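Local coordinates for F-BAR domain only protein 1 (Danio rerio, PDB 5JP2) that probably acts in an early step of clathrin-mediated endocytosis, its mu homology domain binding a peptide of Eps15, at residues M49-P52 / A53-R57; Y164-P168 / A169-A173; L192-Q195 / P196-W200. All coordinates share one frame; numbering follows the deposited sequence.

Contact 1. Residues M49-P52 / A53-R57; sequences MSFP and AGITR
I55 holds CG1 anti to its backbone N (chi1 -161°), which leaves CG2 wedged between the N and the carbonyl carbon and facing back to F51 and P52; F51 has its ring anti to the carbonyl carbon (chi1 -68°), which sets the ring beside that methyl, F51 CD2 lying 4.2 Å from I55 CG2. The approach to the ring is oblique. F51 CB, placed by the backbone, lies 3.9 Å from the same I55 CG2. I55 CG2 also comes within 3.1 Å of the carbonyl oxygen P52 O, a close approach that follows from the turn together with the I55 torsion. Beside it, P52 CG lies 4.2 Å from I55 CB.

P52 to I55 form a type I beta turn, closed by a nearly straight hydrogen bond (167°) from I55 N to P52 O at 2.9 Å, with the donor standing above the carbonyl plane. One residue further on, A53 O is gripped twice: T56 N donates to it at 3.2 Å, and the T56 hydroxyl at 3.1 Å, with OG1 reaching it almost head-on. These bonds bend the chain into the following helix.

The turn thus joins the end of strand 39-52 to helix 55-61. F51 packs on V19 of strand 17-31, V128 of strand 125-137 and L109 of helix 106-119, while I55 rests on W17 and T56 on L113. S50 and P52 pack against an aromatic side chain of the bound Eps15 peptide, and strand 39-52 itself runs between 17-31 and 125-137 in the mixed sheet.

Contact 2. Residues Y164-P168 / A169-A173; sequences YHCCP and ATAPA. With ZN (zinc ion), chain E.
C167 and T170 meet in an alpha turn that follows strand 157-166 of the mu homology domain and carries the zinc ligands H165 and C167, a His-X-Cys pair. Metal bonds come first: H165 NE2 lies 1.8 Å from the zinc ion and C167 SG 1.9 Å from it, both short enough that the exact lengths are doubtful. The two side chains leave the same side of the extended chain to reach the ion, each directed away from its own backbone N (chi1 171° and -170°). The imidazole is steadied from behind, where H165 ND1 pairs with S223 OG.

Hydrogen bonds gather on C167 O. A171 N donates to it nearly head-on at 2.7 Å, the T170 hydroxyl reaches it from OG1 at 3.0 Å, tilted 33° from the carbonyl plane, and T170 N adds a weak bond. A valine in place of T170 would probably cost C167 O its hydroxyl donor and leave the turn to its backbone bonds.

Apolar packing is lighter: T170 CG2 rests 3.7 Å from C167 CB, and C166 SG faces A171 CB at 4.2 Å. On the metal-bound thiolate itself, A169 N adds a weak hydrogen bond to C167 SG at 3.7 Å.

Contact 3. Residues L192-Q195 / P196-W200; sequences LQCQ and PPAAW
C194 SG touches A198 CB across a beta arch, the kind of bend by which a beta sandwich passes its chain from one sheet to the next: strand 192-195 belongs to a four-stranded antiparallel sheet, strand 199-201 to the edge of the large mixed sheet. C194 directs its side chain into the bend. Its sulfur stands anti to its own carbonyl carbon (chi1 -54°), which swings it along the strand and brings C194 SG to 4.1 Å from A198 CB. The alanine methyl comes across the path of the thiol and does not point straight at it, so the pair meets side by side in light apolar contact.

Q195 and P196 are oriented the other way. Their side chains leave the bend on its outer side, the glutamine chain extended beyond CG and the proline ring resting on L226 of strand 223-231. The peptide bond between them is cis, and the sharp reversal it gives draws Q195 CA and P196 CA to 3.0 Å.

Where the second strand sets out, W200 NE1 is taken up by L185 O, which ties the indole to the chain just before strand 192-195.

Deeper in the bend C194 meets backbone as well. P196 O is turned inward and accepts a hydrogen bond from the indole NE1 of W209, on strand 206-210, which also packs on A198. C194 CB fills the inner side of the arch, 3.9 Å from A198 N; the closest approach of this side chain to the segment 196-200 is C194 CB to P196 O, at 3.4 Å.

Overall arrangement
All three contacts are turns at strand ends, but their settings differ. Contact 1 is the most buried, a largely apolar bend into a helix; contact 2 is partly buried and ruled by a metal and a single crowded carbonyl; contact 3 is at the surface, with light apolar packing and a cis proline in place of hydrogen bonds between its segments. Contacts 1 and 3 reach the same mixed sheet toward distant parts of the elongated domain, their centres 51 Å apart. Contacts 2 and 3 share the four-stranded sheet, through strands 157-166 and 192-195, and their nearest atoms stay about 6 Å apart. Contact 1 lies across the chain's centre from both.

Contact 1. Residues M49-P52 / A53-R57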
ATOM      1  N   MET B  49      13.088  -0.578   7.042  1.00 34.11           N
ATOM      2  CA  MET B  49      13.620  -1.594   7.932  1.00 24.21           C
ATOM      3  C   MET B  49      13.777  -1.017   9.327  1.00 28.79           C
ATOM      4  O   MET B  49      14.174   0.134   9.490  1.00 36.69           O
ATOM      5  CB  MET B  49      14.939  -2.151   7.437  1.00 29.02           C
ATOM      6  CG  MET B  49      15.444  -3.266   8.310  1.00 39.05           C
ATOM      7  SD  MET B  49      16.860  -4.124   7.667  1.00 44.22           S
ATOM      8  CE  MET B  49      16.158  -5.043   6.332  1.00 28.88           C
ATOM      9  N   SER B  50      13.429  -1.818  10.326  1.00 35.34           N
ATOM     10  CA  SER B  50      13.461  -1.411  11.721  1.00 31.69           C
ATOM     11  C   SER B  50      14.554  -2.170  12.470  1.00 33.35           C
ATOM     12  O   SER B  50      14.831  -3.333  12.183  1.00 27.21           O
ATOM     13  CB  SER B  50      12.102  -1.653  12.369  1.00 30.99           C
ATOM     14  OG  SER B  50      12.044  -1.059  13.643  1.00 44.98           O
ATOM     15  N   PHE B  51      15.185  -1.490  13.424  1.00 32.27           N
ATOM     16  CA  PHE B  51      16.281  -2.034  14.203  1.00 32.07           C
ATOM     17  C   PHE B  51      15.999  -1.901  15.692  1.00 33.48           C
ATOM     18  O   PHE B  51      15.567  -0.844  16.149  1.00 34.92           O
ATOM     19  CB  PHE B  51      17.602  -1.326  13.895  1.00 39.13           C
ATOM     20  CG  PHE B  51      18.119  -1.574  12.521  1.00 28.15           C
ATOM     21  CD1 PHE B  51      17.630  -0.875  11.444  1.00 27.83           C
ATOM     22  CD2 PHE B  51      19.105  -2.497  12.311  1.00 23.28           C
ATOM     23  CE1 PHE B  51      18.115  -1.107  10.195  1.00 28.34           C
ATOM     24  CE2 PHE B  51      19.581  -2.729  11.067  1.00 26.69           C
ATOM     25  CZ  PHE B  51      19.085  -2.033  10.003  1.00 25.48           C
ATOM     26  N   PRO B  52      16.295  -2.930  16.474  1.00 40.17           N
ATOM     27  CA  PRO B  52      16.058  -2.839  17.916  1.00 39.53           C
ATOM     28  C   PRO B  52      17.080  -1.921  18.554  1.00 35.07           C
ATOM     29  O   PRO B  52      18.241  -1.892  18.156  1.00 43.58           O
ATOM     30  CB  PRO B  52      16.218  -4.283  18.393  1.00 34.10           C
ATOM     31  CG  PRO B  52      17.057  -4.932  17.375  1.00 39.60           C
ATOM     32  CD  PRO B  52      16.752  -4.267  16.067  1.00 34.82           C
ATOM     33  N   ALA B  53      16.628  -1.138  19.530  1.00 39.37           N
ATOM     34  CA  ALA B  53      17.490  -0.109  20.093  1.00 37.10           C
ATOM     35  C   ALA B  53      18.815  -0.690  20.559  1.00 41.99           C
ATOM     36  O   ALA B  53      19.868  -0.076  20.385  1.00 57.06           O
ATOM     37  CB  ALA B  53      16.775   0.613  21.225  1.00 31.14           C
ATOM     38  N   GLY B  54      18.796  -1.900  21.105  1.00 38.94           N
ATOM     39  CA  GLY B  54      20.018  -2.446  21.650  1.00 45.82           C
ATOM     40  C   GLY B  54      21.069  -2.791  20.624  1.00 53.30           C
ATOM     41  O   GLY B  54      22.204  -3.083  21.002  1.00 72.67           O
ATOM     42  N   ILE B  55      20.732  -2.757  19.337  1.00 58.32           N
ATOM     43  CA  ILE B  55      21.710  -3.156  18.335  1.00 57.03           C
ATOM     44  C   ILE B  55      22.708  -2.040  18.079  1.00 52.03           C
ATOM     45  O   ILE B  55      23.757  -2.277  17.474  1.00 57.39           O
ATOM     46  CB  ILE B  55      21.011  -3.594  17.039  1.00 48.40           C
ATOM     47  CG1 ILE B  55      21.944  -4.432  16.179  1.00 40.44           C
ATOM     48  CG2 ILE B  55      20.577  -2.405  16.240  1.00 40.99           C
ATOM     49  CD1 ILE B  55      21.249  -5.088  15.055  1.00 39.09           C
ATOM     50  N   THR B  56      22.412  -0.825  18.530  1.00 59.29           N
ATOM     51  CA  THR B  56      23.378   0.259  18.431  1.00 67.89           C
ATOM     52  C   THR B  56      24.624  -0.072  19.231  1.00 78.69           C
ATOM     53  O   THR B  56      25.737  -0.104  18.696  1.00 84.02           O
ATOM     54  CB  THR B  56      22.761   1.554  18.942  1.00 68.00           C
ATOM     55  OG1 THR B  56      22.575   1.453  20.358  1.00 99.21           O
ATOM     56  CG2 THR B  56      21.425   1.781  18.289  1.00 59.90           C
ATOM     57  N   ARG B  57      24.440  -0.336  20.526  1.00 77.07           N
ATOM     58  CA  ARG B  57      25.559  -0.629  21.407  1.00 74.56           C
ATOM     59  C   ARG B  57      26.429  -1.726  20.827  1.00 68.09           C
ATOM     60  O   ARG B  57      27.644  -1.728  21.028  1.00 90.92           O
ATOM     61  CB  ARG B  57      25.040  -1.003  22.792  1.00104.82           C
ATOM     62  CG  ARG B  57      24.337   0.152  23.486  1.00133.71           C
ATOM     63  CD  ARG B  57      23.952  -0.183  24.918  1.00164.31           C
ATOM     64  NE  ARG B  57      23.322   0.949  25.595  1.00186.01           N
ATOM     65  CZ  ARG B  57      22.822   0.897  26.826  1.00191.05           C
ATOM     66  NH1 ARG B  57      22.875  -0.233  27.517  1.00194.51           N
ATOM     67  NH2 ARG B  57      22.266   1.975  27.366  1.00188.19           N
TER

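Contact 2. Residues Y164-P168 / A169-A173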
ATOM      1  N   TYR B 164     -18.840  -3.334  -8.879  1.00 32.80           N
ATOM      2  CA  TYR B 164     -17.504  -3.595  -8.373  1.00 29.29           C
ATOM      3  C   TYR B 164     -17.267  -5.087  -8.254  1.00 34.59           C
ATOM      4  O   TYR B 164     -18.176  -5.862  -7.957  1.00 47.10           O
ATOM      5  CB  TYR B 164     -17.261  -2.912  -7.027  1.00 40.59           C
ATOM      6  CG  TYR B 164     -18.284  -3.185  -5.949  1.00 31.89           C
ATOM      7  CD1 TYR B 164     -18.156  -4.263  -5.086  1.00 33.78           C
ATOM      8  CD2 TYR B 164     -19.373  -2.351  -5.790  1.00 30.16           C
ATOM      9  CE1 TYR B 164     -19.082  -4.489  -4.106  1.00 29.23           C
ATOM     10  CE2 TYR B 164     -20.301  -2.570  -4.816  1.00 26.19           C
ATOM     11  CZ  TYR B 164     -20.157  -3.636  -3.978  1.00 34.82           C
ATOM     12  OH  TYR B 164     -21.101  -3.839  -3.007  1.00 44.87           O
ATOM     13  N   HIS B 165     -16.040  -5.480  -8.528  1.00 67.28           N
ATOM     14  CA  HIS B 165     -15.686  -6.880  -8.615  1.00 38.10           C
ATOM     15  C   HIS B 165     -14.321  -7.052  -7.980  1.00 45.39           C
ATOM     16  O   HIS B 165     -13.340  -6.486  -8.466  1.00 30.60           O
ATOM     17  CB  HIS B 165     -15.687  -7.316 -10.081  1.00 47.72           C
ATOM     18  CG  HIS B 165     -15.138  -8.677 -10.309  1.00 33.50           C
ATOM     19  ND1 HIS B 165     -15.522  -9.771  -9.574  1.00 35.57           N
ATOM     20  CD2 HIS B 165     -14.205  -9.112 -11.181  1.00 41.14           C
ATOM     21  CE1 HIS B 165     -14.847 -10.828  -9.986  1.00 56.18           C
ATOM     22  NE2 HIS B 165     -14.044 -10.454 -10.965  1.00 43.87           N
ATOM     23  N   CYS B 166     -14.247  -7.874  -6.943  1.00 33.83           N
ATOM     24  CA  CYS B 166     -12.994  -8.174  -6.267  1.00 45.80           C
ATOM     25  C   CYS B 166     -12.584  -9.545  -6.760  1.00 34.78           C
ATOM     26  O   CYS B 166     -13.244 -10.539  -6.464  1.00 38.48           O
ATOM     27  CB  CYS B 166     -13.173  -8.147  -4.754  1.00 34.50           C
ATOM     28  SG  CYS B 166     -11.740  -8.546  -3.837  1.00 43.41           S
ATOM     29  N   CYS B 167     -11.465  -9.612  -7.450  1.00 41.13           N
ATOM     30  CA  CYS B 167     -11.345 -10.770  -8.290  1.00 57.21           C
ATOM     31  C   CYS B 167     -10.151 -11.601  -7.879  1.00 46.28           C
ATOM     32  O   CYS B 167      -9.110 -11.056  -7.503  1.00 48.49           O
ATOM     33  CB  CYS B 167     -11.185 -10.344  -9.759  1.00 77.29           C
ATOM     34  SG  CYS B 167     -11.296 -11.666 -10.968  1.00 77.10           S
ATOM     35  N   PRO B 168     -10.266 -12.921  -7.962  1.00 63.79           N
ATOM     36  CA  PRO B 168      -9.128 -13.777  -7.600  1.00 60.96           C
ATOM     37  C   PRO B 168      -7.962 -13.641  -8.556  1.00 50.40           C
ATOM     38  O   PRO B 168      -6.809 -13.769  -8.137  1.00 53.91           O
ATOM     39  CB  PRO B 168      -9.730 -15.188  -7.649  1.00 79.45           C
ATOM     40  CG  PRO B 168     -11.227 -14.979  -7.562  1.00 63.50           C
ATOM     41  CD  PRO B 168     -11.492 -13.680  -8.236  1.00 51.56           C
ATOM     42  N   ALA B 169      -8.229 -13.358  -9.829  1.00 41.64           N
ATOM     43  CA  ALA B 169      -7.153 -13.150 -10.788  1.00 47.26           C
ATOM     44  C   ALA B 169      -6.417 -11.846 -10.523  1.00 45.77           C
ATOM     45  O   ALA B 169      -5.263 -11.685 -10.929  1.00 58.52           O
ATOM     46  CB  ALA B 169      -7.715 -13.166 -12.204  1.00 41.38           C
ATOM     47  N   THR B 170      -7.104 -10.876  -9.933  1.00 37.83           N
ATOM     48  CA  THR B 170      -6.544  -9.556  -9.713  1.00 33.07           C
ATOM     49  C   THR B 170      -6.038  -9.373  -8.294  1.00 35.56           C
ATOM     50  O   THR B 170      -4.965  -8.810  -8.085  1.00 45.90           O
ATOM     51  CB  THR B 170      -7.587  -8.501 -10.031  1.00 47.22           C
ATOM     52  OG1 THR B 170      -8.599  -8.514  -9.024  1.00 63.49           O
ATOM     53  CG2 THR B 170      -8.218  -8.805 -11.344  1.00 59.17           C
ATOM     54  N   ALA B 171      -6.779  -9.714  -7.396  1.00 38.73           N
ATOM     55  CA  ALA B 171      -6.536  -9.299  -6.032  1.00 32.70           C
ATOM     56  C   ALA B 171      -5.541 -10.208  -5.320  1.00 37.62           C
ATOM     57  O   ALA B 171      -5.475 -11.412  -5.585  1.00 35.61           O
ATOM     58  CB  ALA B 171      -7.842  -9.274  -5.258  1.00 34.15           C
ATOM     59  N   PRO B 172      -4.777  -9.631  -4.400  1.00 38.50           N
ATOM     60  CA  PRO B 172      -3.961 -10.441  -3.494  1.00 54.86           C
ATOM     61  C   PRO B 172      -4.844 -11.243  -2.556  1.00 46.32           C
ATOM     62  O   PRO B 172      -6.048 -11.010  -2.443  1.00 47.71           O
ATOM     63  CB  PRO B 172      -3.145  -9.396  -2.733  1.00 51.22           C
ATOM     64  CG  PRO B 172      -4.017  -8.218  -2.699  1.00 50.44           C
ATOM     65  CD  PRO B 172      -4.748  -8.211  -4.024  1.00 37.93           C
ATOM     66  N   ALA B 173      -4.230 -12.189  -1.855  1.00 56.92           N
ATOM     67  CA  ALA B 173      -4.987 -13.043  -0.954  1.00 57.59           C
ATOM     68  C   ALA B 173      -5.051 -12.363   0.400  1.00 48.27           C
ATOM     69  O   ALA B 173      -4.170 -12.550   1.239  1.00 67.47           O
ATOM     70  CB  ALA B 173      -4.347 -14.419  -0.844  1.00 44.80           C
TER
HETATM   71 ZN    ZN E1201     -12.911 -11.382 -11.995  1.00 50.46          ZN

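Contact 3. Residues L192-Q195 / P196-W200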
ATOM      1  N   LEU B 192     -33.430  12.561  -4.129  1.00 58.12           N
ATOM      2  CA  LEU B 192     -32.352  11.603  -3.986  1.00 50.89           C
ATOM      3  C   LEU B 192     -32.881  10.211  -3.742  1.00 50.04           C
ATOM      4  O   LEU B 192     -33.650   9.982  -2.810  1.00 54.66           O
ATOM      5  CB  LEU B 192     -31.468  11.995  -2.815  1.00 62.89           C
ATOM      6  CG  LEU B 192     -30.114  12.580  -3.137  1.00 44.16           C
ATOM      7  CD1 LEU B 192     -29.457  13.016  -1.854  1.00 55.60           C
ATOM      8  CD2 LEU B 192     -29.299  11.528  -3.826  1.00 57.88           C
ATOM      9  N   GLN B 193     -32.445   9.273  -4.561  1.00 49.00           N
ATOM     10  CA  GLN B 193     -32.735   7.872  -4.345  1.00 58.52           C
ATOM     11  C   GLN B 193     -31.403   7.146  -4.375  1.00 44.45           C
ATOM     12  O   GLN B 193     -30.585   7.408  -5.257  1.00 57.45           O
ATOM     13  CB  GLN B 193     -33.695   7.374  -5.420  1.00 66.32           C
ATOM     14  CG  GLN B 193     -34.930   8.253  -5.503  1.00 83.04           C
ATOM     15  CD  GLN B 193     -35.682   8.091  -6.799  1.00100.88           C
ATOM     16  OE1 GLN B 193     -36.376   7.102  -6.999  1.00 88.61           O
ATOM     17  NE2 GLN B 193     -35.547   9.067  -7.694  1.00 86.09           N
ATOM     18  N   CYS B 194     -31.193   6.214  -3.450  1.00 48.93           N
ATOM     19  CA  CYS B 194     -29.955   5.445  -3.404  1.00 42.40           C
ATOM     20  C   CYS B 194     -30.295   4.005  -3.090  1.00 47.86           C
ATOM     21  O   CYS B 194     -31.029   3.730  -2.139  1.00 60.41           O
ATOM     22  CB  CYS B 194     -28.995   5.981  -2.345  1.00 43.59           C
ATOM     23  SG  CYS B 194     -28.635   7.707  -2.497  1.00 59.18           S
ATOM     24  N   GLN B 195     -29.726   3.093  -3.854  1.00 45.11           N
ATOM     25  CA  GLN B 195     -29.819   1.691  -3.536  1.00 56.48           C
ATOM     26  C   GLN B 195     -28.398   1.150  -3.604  1.00 49.03           C
ATOM     27  O   GLN B 195     -27.801   1.143  -4.668  1.00 46.72           O
ATOM     28  CB  GLN B 195     -30.717   1.002  -4.554  1.00 68.16           C
ATOM     29  CG  GLN B 195     -32.117   1.599  -4.626  1.00109.57           C
ATOM     30  CD  GLN B 195     -32.786   1.342  -5.967  1.00118.41           C
ATOM     31  OE1 GLN B 195     -32.994   0.197  -6.365  1.00124.38           O
ATOM     32  NE2 GLN B 195     -33.109   2.419  -6.683  1.00104.68           N
ATOM     33  N   PRO B 196     -27.849   0.672  -2.485  1.00 41.31           N
ATOM     34  CA  PRO B 196     -28.308   0.723  -1.100  1.00 38.17           C
ATOM     35  C   PRO B 196     -28.276   2.146  -0.553  1.00 43.91           C
ATOM     36  O   PRO B 196     -27.831   3.029  -1.268  1.00 48.54           O
ATOM     37  CB  PRO B 196     -27.314  -0.200  -0.379  1.00 35.71           C
ATOM     38  CG  PRO B 196     -26.177  -0.316  -1.246  1.00 42.39           C
ATOM     39  CD  PRO B 196     -26.666  -0.182  -2.634  1.00 46.86           C
ATOM     40  N   PRO B 197     -28.746   2.363   0.674  1.00 50.86           N
ATOM     41  CA  PRO B 197     -28.791   3.726   1.212  1.00 52.78           C
ATOM     42  C   PRO B 197     -27.408   4.326   1.363  1.00 45.78           C
ATOM     43  O   PRO B 197     -26.430   3.630   1.629  1.00 50.23           O
ATOM     44  CB  PRO B 197     -29.463   3.549   2.577  1.00 47.31           C
ATOM     45  CG  PRO B 197     -30.212   2.296   2.467  1.00 49.75           C
ATOM     46  CD  PRO B 197     -29.409   1.414   1.584  1.00 53.96           C
ATOM     47  N   ALA B 198     -27.336   5.641   1.188  1.00 42.85           N
ATOM     48  CA  ALA B 198     -26.094   6.366   1.361  1.00 32.94           C
ATOM     49  C   ALA B 198     -26.329   7.618   2.182  1.00 45.02           C
ATOM     50  O   ALA B 198     -27.441   8.133   2.277  1.00 55.26           O
ATOM     51  CB  ALA B 198     -25.483   6.766   0.022  1.00 36.48           C
ATOM     52  N   ALA B 199     -25.253   8.096   2.774  1.00 36.93           N
ATOM     53  CA  ALA B 199     -25.250   9.336   3.517  1.00 32.69           C
ATOM     54  C   ALA B 199     -24.722  10.443   2.617  1.00 33.96           C
ATOM     55  O   ALA B 199     -23.976  10.187   1.677  1.00 51.44           O
ATOM     56  CB  ALA B 199     -24.393   9.206   4.770  1.00 40.23           C
ATOM     57  N   TRP B 200     -25.134  11.675   2.890  1.00 39.45           N
ATOM     58  CA  TRP B 200     -24.614  12.838   2.188  1.00 28.34           C
ATOM     59  C   TRP B 200     -23.809  13.669   3.172  1.00 32.49           C
ATOM     60  O   TRP B 200     -24.349  14.152   4.163  1.00 50.43           O
ATOM     61  CB  TRP B 200     -25.733  13.660   1.559  1.00 31.84           C
ATOM     62  CG  TRP B 200     -25.215  14.670   0.585  1.00 36.52           C
ATOM     63  CD1 TRP B 200     -24.822  14.448  -0.702  1.00 30.03           C
ATOM     64  CD2 TRP B 200     -25.017  16.063   0.825  1.00 40.63           C
ATOM     65  NE1 TRP B 200     -24.390  15.614  -1.276  1.00 29.99           N
ATOM     66  CE2 TRP B 200     -24.503  16.623  -0.359  1.00 36.41           C
ATOM     67  CE3 TRP B 200     -25.229  16.894   1.927  1.00 37.78           C
ATOM     68  CZ2 TRP B 200     -24.198  17.968  -0.468  1.00 46.20           C
ATOM     69  CZ3 TRP B 200     -24.929  18.222   1.813  1.00 42.84           C
ATOM     70  CH2 TRP B 200     -24.418  18.750   0.629  1.00 38.69           C
TER